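Stress response kinase A (Escherichia coli, PDB 1ZYL) phosphorylates itself and other proteins on serine and threonine using ATP, and probably protects the cell against stress linked to reactive oxygen species. Local coordinates at residues I67-Q72 with F141-T146; N150-E155 with L274-A279; E155-F160 with A173-T178; A226-W231 with E267-M272. All coordinates share one frame; numbering follows the deposited sequence.

From the N terminus, contact 1 closes first. It joins helix 64-79, which packs on the five-stranded sheet, to the loop 141-146. Contact 2 opens a few residues later, on helix 149-161, and closes far along the chain on helix 266-283. Contacts 3 and 4 are both nested inside that long loop, one after the other. Contact 3 closes a short hairpin between helices 149-161 and 171-188, and it shares Glu155 with contact 2. Contact 4 ties the short helix 228-231 to helix 266-283. Contacts 2, 3 and 4 hold the helical part together, and Pro145 touching Glu151 joins contact 1 to contact 2.

Contact 1. Residues I67-Q72 with F141-T146; sequences ILEEHQ and FIHRPT
Three backbone N-H groups of the loop 141-146 grip the carboxylate of Glu69. Glu69 OE1 accepts from Ile142 N at 2.6 Å and from His143 N at 2.7 Å. The His143 N-H uses the syn lone pair of OE1, while Ile142 N comes from above the carboxylate plane. Arg144 N gives its hydrogen to Glu69 OE2 at 2.8 Å, although OE2 is less well placed in the model. The chain of Glu69 is extended beyond CG, so the carboxylate reaches from the helix to the loop backbone. So many donors would probably keep it ionised. An alanine here would remove the acceptor of all three N-H groups and would probably loosen the loop against the helix. The stem of Glu69 lies by the ring of Phe141, whose CD2 is 3.6 Å from Glu69 CB. Glu69 O sits at the edge of this ring, and Arg144 CD lies over the centre of one face.

Helix 64-79 follows strand 52-57, the place of helix C in the protein kinase fold, so the contact probably joins the N-terminal lobe to the C-terminal one.

Next to Glu69, Glu70 makes a salt bridge from Glu70 OE2 to Arg144 NH1 at 3.1 Å. Glu70 CB lies over one face of the guanidinium, and the chain then bends at chi2 to bring the carboxylate to NH1. The carboxylate and guanidinium planes are nearly perpendicular, at 87°. Further out, Arg144 NE bonds to Gln66 O, and NH2 bonds to Asp219 O and Ala221 O. Trp62 adds a cation-pi contact.

Contact 2. Residues N150-E155 with L274-A279; sequences NEYLIE and LVYYLA
Helix 150-155 contains a wider, pi-type turn. Glu155 N bonds to Asn150 O, five residues back instead of four, at 3.0 Å, although that oxygen is poorly fixed in the model. The next residue, Pro156, has no N-H to give to the turn before it. Helix 274-279 crosses beside this turn. The short axes approach to 8.1 Å at a crossing angle of 75°, and the CA atoms of Tyr152 and Tyr276 come within 5.1 Å.

The two tyrosines carry much of the contact. Their rings meet obliquely, with centroids 5.2 Å apart and planes at 41°. Tyr152 CD2 rests on Tyr276 CB at 3.8 Å. Tyr276 has its CG anti to the backbone N (chi1 179°), and this puts Tyr276 CD1 3.3 Å from Glu151 O. Next to Tyr152 in sequence, the side chains of Leu153 and Val275 pack against each other. Val275 CG1 also lies 3.5 Å from Tyr152 O.

Helix 149-161 here packs across helix 266-283 in the helical part of this kinase-like fold. Leu153 also touches Ile182 and Val185 of helix 171-188, and Val275 touches Pro156 and Phe160. Glu151 OE1 makes a salt bridge to Arg222. The side chain of Tyr152 is about 8 Å from that of Asp201, the probable proton acceptor.

No hydrogen bond or salt bridge crosses between 150-155 and 274-279. The cohesion of these two segments therefore rests on van der Waals packing, chiefly of the tyrosine side chains and the backbone carbonyls beside them.

Contact 3. Residues E155-F160 with A173-T178; sequences EPRKLF and AFLKAT
Arg157 carries one half of this contact along its length. From CB its chain starts anti to the backbone N (CG, chi1 176°) and then bends at chi2 and chi3. These bends lead its end to the neighbouring helix. Arg157 CD touches the methyl of Thr178, at 3.6 Å from Thr178 CG2. NE lies by Leu175 CD2, and CZ by Leu175 CB. Arg157 NH1 comes to 3.3 Å from Leu175 CD1. Leu175 O lies over one face of the guanidinium. The tip is held by charge from outside the two segments: NH2 makes a salt bridge to Asp179 and NH1 one to Glu161. An alanine here would remove the contacts with Leu175 and Thr178, leave Asp179 and Glu161 without this arginine, and would probably weaken the join between the two helices.

The other half is aromatic. Phe174 turns its edge to the face of Phe160 in an offset edge-to-face pair. The centroids are 5.3 Å apart and the planes meet at 64°. The nearest atoms are Phe160 CD1 and Phe174 CE1, at 3.5 Å. Leu175 CD2 bridges the two halves, because it also meets Phe160 CB at 3.7 Å. Thr178 OG1 gives its hydrogen to Phe174 O at 3.2 Å, an oxygen that also accepts from Thr178 N. The same OG1 sits over one face of the Phe174 ring.

Trp303 of helix 300-316 meets Phe174 edge-to-face, and Leu278 of helix 266-283 touches Phe160. The short axes run at 170°, 11.0 Å apart. Near-antiparallel helices joined by a short connection are typical of a helical hairpin, formed here by helices 149-161 and 171-188.

Contact 4. Residues A226-W231 with E267-M272; sequences AVQDLW and EPLRAM
The indole of Trp231 has Arg270 N over one face, offset toward the rim, and the amide end of Gln228 at its edge. The Arg270 guanidinium has Trp231 CE3 over one face. Indole and guanidinium planes stand at 84°, so the two groups do not stack flat.

The side chain of Trp231 leaves the backbone toward 267-272, and a chi1 of 76° sets the indole against both Leu269 and Arg270. In the six-membered ring, Trp231 CH2 is 3.7 Å from Arg270 CA and Trp231 CZ3 is 3.7 Å from Arg270 NE. The pyrrole side meets Leu269, where Trp231 CD1 is 3.7 Å from Leu269 CD1. Val227 CG2 borders the same methyl, Leu269 CD1, more loosely, at 4.4 Å.

Asp229, between these residues, bonds through OD1 to His133 NE2 and His199 N. This recalls the aspartate of helix F that holds the catalytic loop in protein kinases. The side chain of Gln228 is about 6 Å from that of Asp201, the probable proton acceptor.

No hydrogen bond links 226-231 to 267-272. Leu269 and the aliphatic stem of Arg270 pack on the indole, while the charge of Arg270 is met by a salt bridge to Glu267 on its own helix.

Contact 1. Residues I67-Q72 with F141-T146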
# COMPACT_ATOMS: atom_id res chain seq x y z
N ILE A 67 11.14 9.21 3.26
CA ILE A 67 11.34 8.77 1.89
C ILE A 67 12.74 8.18 1.79
O ILE A 67 12.99 7.29 0.97
CB ILE A 67 11.16 9.95 0.90
CG1 ILE A 67 9.76 10.54 1.06
CG2 ILE A 67 11.35 9.48 -0.54
CD1 ILE A 67 9.50 11.78 0.25
N LEU A 68 13.65 8.67 2.62
CA LEU A 68 15.01 8.16 2.60
C LEU A 68 15.03 6.72 3.08
O LEU A 68 15.79 5.90 2.57
CB LEU A 68 15.93 9.01 3.49
CG LEU A 68 16.35 10.38 2.95
CD1 LEU A 68 17.10 11.16 4.02
CD2 LEU A 68 17.20 10.21 1.70
N GLU A 69 14.18 6.42 4.06
CA GLU A 69 14.08 5.08 4.62
C GLU A 69 13.64 4.03 3.59
O GLU A 69 14.11 2.89 3.63
CB GLU A 69 13.14 5.06 5.82
CG GLU A 69 13.82 5.43 7.13
CD GLU A 69 12.85 5.48 8.30
OE1 GLU A 69 13.30 5.58 9.46
OE2 GLU A 69 11.63 5.42 8.06
N GLU A 70 12.75 4.39 2.68
CA GLU A 70 12.34 3.41 1.69
C GLU A 70 13.41 3.35 0.60
O GLU A 70 13.73 2.28 0.10
CB GLU A 70 10.96 3.73 1.10
CG GLU A 70 10.86 5.04 0.37
CD GLU A 70 9.88 4.98 -0.79
OE1 GLU A 70 10.15 4.21 -1.74
OE2 GLU A 70 8.84 5.68 -0.75
N HIS A 71 13.95 4.51 0.24
CA HIS A 71 15.00 4.57 -0.78
C HIS A 71 16.14 3.66 -0.34
O HIS A 71 16.78 3.01 -1.16
CB HIS A 71 15.52 6.00 -0.92
CG HIS A 71 14.77 6.83 -1.91
ND1 HIS A 71 13.42 7.06 -1.82
CD2 HIS A 71 15.20 7.53 -2.99
CE1 HIS A 71 13.05 7.87 -2.80
NE2 HIS A 71 14.11 8.17 -3.52
N GLN A 72 16.40 3.64 0.96
CA GLN A 72 17.44 2.80 1.51
C GLN A 72 16.93 1.37 1.32
O GLN A 72 17.56 0.57 0.63
CB GLN A 72 17.63 3.14 3.00
CG GLN A 72 18.87 2.52 3.63
CD GLN A 72 20.11 2.61 2.73
OE1 GLN A 72 20.39 3.67 2.15
NE2 GLN A 72 20.85 1.51 2.62
N PHE A 141 12.17 0.54 10.24
CA PHE A 141 12.07 1.95 9.92
C PHE A 141 12.07 2.70 11.27
O PHE A 141 11.83 2.10 12.32
CB PHE A 141 10.77 2.22 9.16
CG PHE A 141 10.76 1.67 7.75
CD1 PHE A 141 9.66 0.98 7.27
CD2 PHE A 141 11.86 1.86 6.91
CE1 PHE A 141 9.65 0.48 5.96
CE2 PHE A 141 11.85 1.37 5.59
CZ PHE A 141 10.75 0.68 5.12
N ILE A 142 12.37 3.99 11.24
CA ILE A 142 12.38 4.76 12.47
C ILE A 142 11.42 5.91 12.28
O ILE A 142 10.78 6.35 13.23
CB ILE A 142 13.78 5.31 12.79
CG1 ILE A 142 14.69 4.17 13.24
CG2 ILE A 142 13.69 6.34 13.90
CD1 ILE A 142 16.11 4.61 13.54
N HIS A 143 11.32 6.37 11.04
CA HIS A 143 10.43 7.48 10.70
C HIS A 143 9.12 7.05 10.05
O HIS A 143 8.07 7.64 10.31
CB HIS A 143 11.16 8.48 9.82
CG HIS A 143 12.31 9.14 10.51
ND1 HIS A 143 12.16 9.84 11.69
CD2 HIS A 143 13.63 9.17 10.22
CE1 HIS A 143 13.34 10.27 12.09
NE2 HIS A 143 14.25 9.88 11.22
N ARG A 144 9.18 6.04 9.19
CA ARG A 144 7.99 5.54 8.54
C ARG A 144 7.09 4.92 9.59
O ARG A 144 7.57 4.43 10.62
CB ARG A 144 8.34 4.49 7.51
CG ARG A 144 9.29 4.96 6.46
CD ARG A 144 8.99 4.26 5.18
NE ARG A 144 8.94 5.22 4.10
CZ ARG A 144 7.97 5.27 3.20
NH1 ARG A 144 8.01 6.20 2.24
NH2 ARG A 144 6.97 4.40 3.25
N PRO A 145 5.78 4.91 9.35
CA PRO A 145 4.84 4.33 10.31
C PRO A 145 5.06 2.84 10.54
O PRO A 145 5.63 2.14 9.70
CB PRO A 145 3.47 4.58 9.67
CG PRO A 145 3.69 5.77 8.83
CD PRO A 145 5.06 5.53 8.23
N THR A 146 4.62 2.36 11.69
CA THR A 146 4.71 0.95 11.95
C THR A 146 3.26 0.56 12.22
O THR A 146 2.69 0.93 13.25
CB THR A 146 5.64 0.66 13.15
OG1 THR A 146 5.13 -0.45 13.90
CG2 THR A 146 5.76 1.87 14.03

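Contact 2. Residues N150-E155 with L274-A279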
# COMPACT_ATOMS: atom_id res chain seq x y z
N ASN A 150 -3.50 3.05 15.85
CA ASN A 150 -3.54 4.50 15.83
C ASN A 150 -3.81 5.10 14.46
O ASN A 150 -4.81 5.78 14.26
CB ASN A 150 -2.23 5.09 16.36
CG ASN A 150 -2.14 6.59 16.15
OD1 ASN A 150 -1.17 7.09 15.58
ND2 ASN A 150 -3.15 7.31 16.61
N GLU A 151 -2.90 4.83 13.53
CA GLU A 151 -2.99 5.33 12.17
C GLU A 151 -4.11 4.70 11.36
O GLU A 151 -4.74 5.36 10.53
CB GLU A 151 -1.67 5.07 11.43
CG GLU A 151 -1.65 5.58 10.01
CD GLU A 151 -0.40 5.18 9.28
OE1 GLU A 151 -0.05 5.82 8.26
OE2 GLU A 151 0.24 4.20 9.73
N TYR A 152 -4.36 3.42 11.60
CA TYR A 152 -5.38 2.72 10.86
C TYR A 152 -6.80 2.84 11.37
O TYR A 152 -7.73 2.84 10.57
CB TYR A 152 -4.98 1.25 10.72
CG TYR A 152 -4.00 1.03 9.59
CD1 TYR A 152 -2.65 1.33 9.75
CD2 TYR A 152 -4.44 0.58 8.35
CE1 TYR A 152 -1.76 1.19 8.68
CE2 TYR A 152 -3.57 0.44 7.28
CZ TYR A 152 -2.23 0.75 7.45
OH TYR A 152 -1.37 0.57 6.39
N LEU A 153 -6.98 2.96 12.68
CA LEU A 153 -8.33 3.06 13.25
C LEU A 153 -8.72 4.36 13.96
O LEU A 153 -9.65 5.05 13.53
CB LEU A 153 -8.57 1.90 14.23
CG LEU A 153 -8.44 0.48 13.69
CD1 LEU A 153 -8.80 -0.50 14.78
CD2 LEU A 153 -9.35 0.31 12.50
N ILE A 154 -8.04 4.69 15.05
CA ILE A 154 -8.39 5.87 15.81
C ILE A 154 -8.31 7.20 15.06
O ILE A 154 -9.19 8.05 15.24
CB ILE A 154 -7.58 5.96 17.12
CG1 ILE A 154 -6.09 6.10 16.82
CG2 ILE A 154 -7.83 4.71 17.96
CD1 ILE A 154 -5.23 6.24 18.06
N GLU A 155 -7.29 7.39 14.23
CA GLU A 155 -7.17 8.65 13.48
C GLU A 155 -8.34 8.80 12.51
O GLU A 155 -9.02 9.83 12.48
CB GLU A 155 -5.85 8.72 12.73
CG GLU A 155 -4.72 9.30 13.54
CD GLU A 155 -3.49 9.60 12.70
OE1 GLU A 155 -2.75 8.65 12.37
OE2 GLU A 155 -3.28 10.79 12.36
N LEU A 274 -9.78 -1.29 5.50
CA LEU A 274 -11.09 -0.82 5.13
C LEU A 274 -11.36 0.55 5.71
O LEU A 274 -11.70 1.48 4.98
CB LEU A 274 -12.15 -1.81 5.61
CG LEU A 274 -13.07 -2.36 4.53
CD1 LEU A 274 -12.28 -2.85 3.34
CD2 LEU A 274 -13.87 -3.49 5.14
N VAL A 275 -11.21 0.68 7.02
CA VAL A 275 -11.47 1.96 7.65
C VAL A 275 -10.45 3.04 7.30
O VAL A 275 -10.81 4.21 7.19
CB VAL A 275 -11.59 1.79 9.17
CG1 VAL A 275 -10.47 0.92 9.67
CG2 VAL A 275 -11.56 3.14 9.86
N TYR A 276 -9.20 2.67 7.11
CA TYR A 276 -8.20 3.67 6.77
C TYR A 276 -8.46 4.24 5.38
O TYR A 276 -8.35 5.45 5.16
CB TYR A 276 -6.78 3.10 6.82
CG TYR A 276 -5.71 4.11 6.44
CD1 TYR A 276 -5.40 5.18 7.28
CD2 TYR A 276 -5.06 4.04 5.21
CE1 TYR A 276 -4.47 6.16 6.91
CE2 TYR A 276 -4.13 5.01 4.82
CZ TYR A 276 -3.84 6.06 5.67
OH TYR A 276 -2.93 7.02 5.28
N TYR A 277 -8.80 3.37 4.44
CA TYR A 277 -9.07 3.77 3.06
C TYR A 277 -10.13 4.86 2.91
O TYR A 277 -10.13 5.62 1.95
CB TYR A 277 -9.45 2.53 2.24
CG TYR A 277 -9.92 2.82 0.85
CD1 TYR A 277 -11.26 3.08 0.59
CD2 TYR A 277 -9.03 2.81 -0.23
CE1 TYR A 277 -11.71 3.33 -0.71
CE2 TYR A 277 -9.47 3.06 -1.54
CZ TYR A 277 -10.82 3.32 -1.77
OH TYR A 277 -11.28 3.56 -3.04
N LEU A 278 -11.04 4.93 3.88
CA LEU A 278 -12.08 5.93 3.81
C LEU A 278 -11.50 7.28 4.17
O LEU A 278 -11.86 8.29 3.57
CB LEU A 278 -13.24 5.57 4.75
CG LEU A 278 -14.50 4.98 4.11
CD1 LEU A 278 -14.17 3.71 3.36
CD2 LEU A 278 -15.52 4.70 5.19
N ALA A 279 -10.61 7.31 5.15
CA ALA A 279 -9.98 8.57 5.56
C ALA A 279 -9.00 9.00 4.46
O ALA A 279 -8.87 10.18 4.14
CB ALA A 279 -9.25 8.39 6.89

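Contact 3. Residues E155-F160 with A173-T178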
# COMPACT_ATOMS: atom_id res chain seq x y z
N GLU A 155 -7.29 7.39 14.23
CA GLU A 155 -7.17 8.65 13.48
C GLU A 155 -8.34 8.80 12.51
O GLU A 155 -9.02 9.83 12.48
CB GLU A 155 -5.85 8.72 12.73
CG GLU A 155 -4.72 9.30 13.54
CD GLU A 155 -3.49 9.60 12.70
OE1 GLU A 155 -2.75 8.65 12.37
OE2 GLU A 155 -3.28 10.79 12.36
N PRO A 156 -8.59 7.77 11.69
CA PRO A 156 -9.70 7.85 10.74
C PRO A 156 -11.02 8.13 11.48
O PRO A 156 -11.78 9.02 11.08
CB PRO A 156 -9.68 6.48 10.08
CG PRO A 156 -8.22 6.19 10.02
CD PRO A 156 -7.74 6.60 11.40
N ARG A 157 -11.30 7.40 12.55
CA ARG A 157 -12.52 7.63 13.28
C ARG A 157 -12.63 9.08 13.69
O ARG A 157 -13.73 9.63 13.74
CB ARG A 157 -12.58 6.76 14.53
CG ARG A 157 -13.81 7.04 15.38
CD ARG A 157 -15.09 6.77 14.60
NE ARG A 157 -16.14 7.74 14.89
CZ ARG A 157 -16.67 7.95 16.08
NH1 ARG A 157 -17.63 8.86 16.23
NH2 ARG A 157 -16.25 7.27 17.14
N LYS A 158 -11.50 9.72 14.00
CA LYS A 158 -11.51 11.13 14.39
C LYS A 158 -11.90 12.00 13.21
O LYS A 158 -12.63 12.97 13.36
CB LYS A 158 -10.13 11.56 14.90
CG LYS A 158 -9.75 10.98 16.24
CD LYS A 158 -8.38 11.48 16.68
CE LYS A 158 -7.95 10.80 17.96
NZ LYS A 158 -9.01 10.91 19.01
N LEU A 159 -11.39 11.67 12.03
CA LEU A 159 -11.73 12.42 10.84
C LEU A 159 -13.22 12.24 10.61
O LEU A 159 -13.97 13.20 10.48
CB LEU A 159 -10.94 11.89 9.65
CG LEU A 159 -10.90 12.77 8.40
CD1 LEU A 159 -10.29 14.11 8.77
CD2 LEU A 159 -10.09 12.10 7.30
N PHE A 160 -13.66 10.98 10.58
CA PHE A 160 -15.07 10.65 10.37
C PHE A 160 -16.01 11.53 11.19
O PHE A 160 -17.08 11.93 10.71
CB PHE A 160 -15.33 9.18 10.72
CG PHE A 160 -14.62 8.19 9.83
CD1 PHE A 160 -14.71 6.82 10.10
CD2 PHE A 160 -13.87 8.60 8.74
CE1 PHE A 160 -14.07 5.89 9.29
CE2 PHE A 160 -13.23 7.67 7.92
CZ PHE A 160 -13.33 6.31 8.20
N ALA A 173 -25.47 6.18 12.54
CA ALA A 173 -25.43 4.74 12.34
C ALA A 173 -24.04 4.33 11.88
O ALA A 173 -23.48 3.35 12.36
CB ALA A 173 -26.46 4.33 11.29
N PHE A 174 -23.50 5.11 10.94
CA PHE A 174 -22.18 4.84 10.39
C PHE A 174 -21.10 4.90 11.46
O PHE A 174 -20.28 3.98 11.58
CB PHE A 174 -21.85 5.83 9.27
CG PHE A 174 -20.40 5.84 8.89
CD1 PHE A 174 -19.49 6.62 9.60
CD2 PHE A 174 -19.93 5.02 7.87
CE1 PHE A 174 -18.14 6.58 9.31
CE2 PHE A 174 -18.57 4.96 7.57
CZ PHE A 174 -17.68 5.74 8.29
N LEU A 175 -21.09 5.96 12.25
CA LEU A 175 -20.09 6.08 13.29
C LEU A 175 -20.26 4.96 14.31
O LEU A 175 -19.31 4.55 14.96
CB LEU A 175 -20.18 7.45 13.97
CG LEU A 175 -19.90 8.68 13.10
CD1 LEU A 175 -19.77 9.93 13.97
CD2 LEU A 175 -18.62 8.47 12.31
N LYS A 176 -21.49 4.46 14.44
CA LYS A 176 -21.77 3.38 15.38
C LYS A 176 -21.17 2.09 14.83
O LYS A 176 -20.50 1.35 15.53
CB LYS A 176 -23.28 3.22 15.56
CG LYS A 176 -23.72 2.26 16.66
CD LYS A 176 -25.23 2.22 16.72
CE LYS A 176 -25.75 1.38 17.87
NZ LYS A 176 -25.47 -0.06 17.70
N ALA A 177 -21.42 1.82 13.55
CA ALA A 177 -20.89 0.64 12.91
C ALA A 177 -19.36 0.69 12.97
O ALA A 177 -18.71 -0.34 13.08
CB ALA A 177 -21.37 0.56 11.47
N THR A 178 -18.79 1.89 12.88
CA THR A 178 -17.34 2.02 12.93
C THR A 178 -16.80 1.65 14.32
O THR A 178 -15.97 0.75 14.46
CB THR A 178 -16.87 3.44 12.55
OG1 THR A 178 -17.10 3.65 11.15
CG2 THR A 178 -15.39 3.61 12.82

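Contact 4. Residues A226-W231 with E267-M272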
# COMPACT_ATOMS: atom_id res chain seq x y z
N ALA A 226 4.56 -9.79 8.79
CA ALA A 226 4.79 -10.41 7.49
C ALA A 226 3.49 -10.68 6.75
O ALA A 226 3.40 -10.44 5.54
CB ALA A 226 5.58 -11.69 7.67
N VAL A 227 2.47 -11.18 7.45
CA VAL A 227 1.18 -11.46 6.82
C VAL A 227 0.64 -10.34 5.95
O VAL A 227 -0.06 -10.60 4.97
CB VAL A 227 0.08 -11.79 7.83
CG1 VAL A 227 -0.14 -13.27 7.88
CG2 VAL A 227 0.45 -11.27 9.19
N GLN A 228 0.95 -9.10 6.32
CA GLN A 228 0.48 -7.92 5.59
C GLN A 228 0.73 -8.02 4.09
O GLN A 228 -0.11 -7.62 3.30
CB GLN A 228 1.15 -6.66 6.10
CG GLN A 228 0.20 -5.56 6.50
CD GLN A 228 -0.82 -5.23 5.43
OE1 GLN A 228 -0.52 -4.57 4.44
NE2 GLN A 228 -2.05 -5.71 5.64
N ASP A 229 1.90 -8.55 3.72
CA ASP A 229 2.27 -8.68 2.31
C ASP A 229 1.82 -10.01 1.73
O ASP A 229 2.18 -10.34 0.59
CB ASP A 229 3.79 -8.55 2.16
CG ASP A 229 4.31 -7.16 2.49
OD1 ASP A 229 5.52 -7.03 2.76
OD2 ASP A 229 3.51 -6.20 2.46
N LEU A 230 1.03 -10.76 2.49
CA LEU A 230 0.56 -12.05 2.00
C LEU A 230 -0.95 -12.21 1.91
O LEU A 230 -1.45 -12.81 0.96
CB LEU A 230 1.11 -13.18 2.88
CG LEU A 230 2.61 -13.43 2.87
CD1 LEU A 230 2.89 -14.66 3.73
CD2 LEU A 230 3.12 -13.65 1.45
N TRP A 231 -1.70 -11.67 2.86
CA TRP A 231 -3.13 -11.88 2.79
C TRP A 231 -3.84 -11.32 1.56
O TRP A 231 -4.75 -11.96 1.05
CB TRP A 231 -3.83 -11.38 4.07
CG TRP A 231 -3.98 -9.90 4.20
CD1 TRP A 231 -3.10 -9.03 4.77
CD2 TRP A 231 -5.09 -9.12 3.75
NE1 TRP A 231 -3.59 -7.75 4.71
CE2 TRP A 231 -4.81 -7.77 4.09
CE3 TRP A 231 -6.29 -9.41 3.10
CZ2 TRP A 231 -5.69 -6.73 3.79
CZ3 TRP A 231 -7.17 -8.37 2.80
CH2 TRP A 231 -6.86 -7.05 3.15
N GLU A 267 -8.18 -10.82 9.30
CA GLU A 267 -9.44 -10.10 9.35
C GLU A 267 -9.24 -8.76 10.02
O GLU A 267 -9.89 -7.78 9.68
CB GLU A 267 -10.52 -10.95 10.03
CG GLU A 267 -10.83 -12.21 9.24
CD GLU A 267 -11.08 -11.93 7.75
OE1 GLU A 267 -10.71 -12.78 6.90
OE2 GLU A 267 -11.65 -10.86 7.42
N PRO A 268 -8.34 -8.69 11.02
CA PRO A 268 -8.17 -7.37 11.61
C PRO A 268 -7.46 -6.44 10.62
O PRO A 268 -7.75 -5.25 10.56
CB PRO A 268 -7.35 -7.65 12.85
CG PRO A 268 -7.93 -8.95 13.30
CD PRO A 268 -7.98 -9.73 11.99
N LEU A 269 -6.53 -6.97 9.83
CA LEU A 269 -5.82 -6.14 8.85
C LEU A 269 -6.76 -5.64 7.77
O LEU A 269 -6.70 -4.48 7.37
CB LEU A 269 -4.67 -6.93 8.19
CG LEU A 269 -3.49 -7.24 9.09
CD1 LEU A 269 -2.50 -8.10 8.35
CD2 LEU A 269 -2.84 -5.96 9.56
N ARG A 270 -7.63 -6.53 7.29
CA ARG A 270 -8.59 -6.17 6.27
C ARG A 270 -9.53 -5.09 6.82
O ARG A 270 -9.84 -4.11 6.14
CB ARG A 270 -9.37 -7.42 5.83
CG ARG A 270 -10.54 -7.14 4.90
CD ARG A 270 -11.31 -8.41 4.61
NE ARG A 270 -10.64 -9.28 3.65
CZ ARG A 270 -10.38 -10.57 3.87
NH1 ARG A 270 -9.78 -11.30 2.93
NH2 ARG A 270 -10.69 -11.12 5.03
N ALA A 271 -9.97 -5.28 8.06
CA ALA A 271 -10.84 -4.30 8.70
C ALA A 271 -10.07 -3.00 8.75
O ALA A 271 -10.61 -1.92 8.49
CB ALA A 271 -11.19 -4.74 10.11
N MET A 272 -8.79 -3.11 9.08
CA MET A 272 -7.92 -1.95 9.19
C MET A 272 -7.76 -1.20 7.88
O MET A 272 -7.85 0.03 7.85
CB MET A 272 -6.55 -2.37 9.73
CG MET A 272 -6.53 -2.63 11.23
SD MET A 272 -5.00 -3.34 11.86
CE MET A 272 -5.69 -4.36 12.86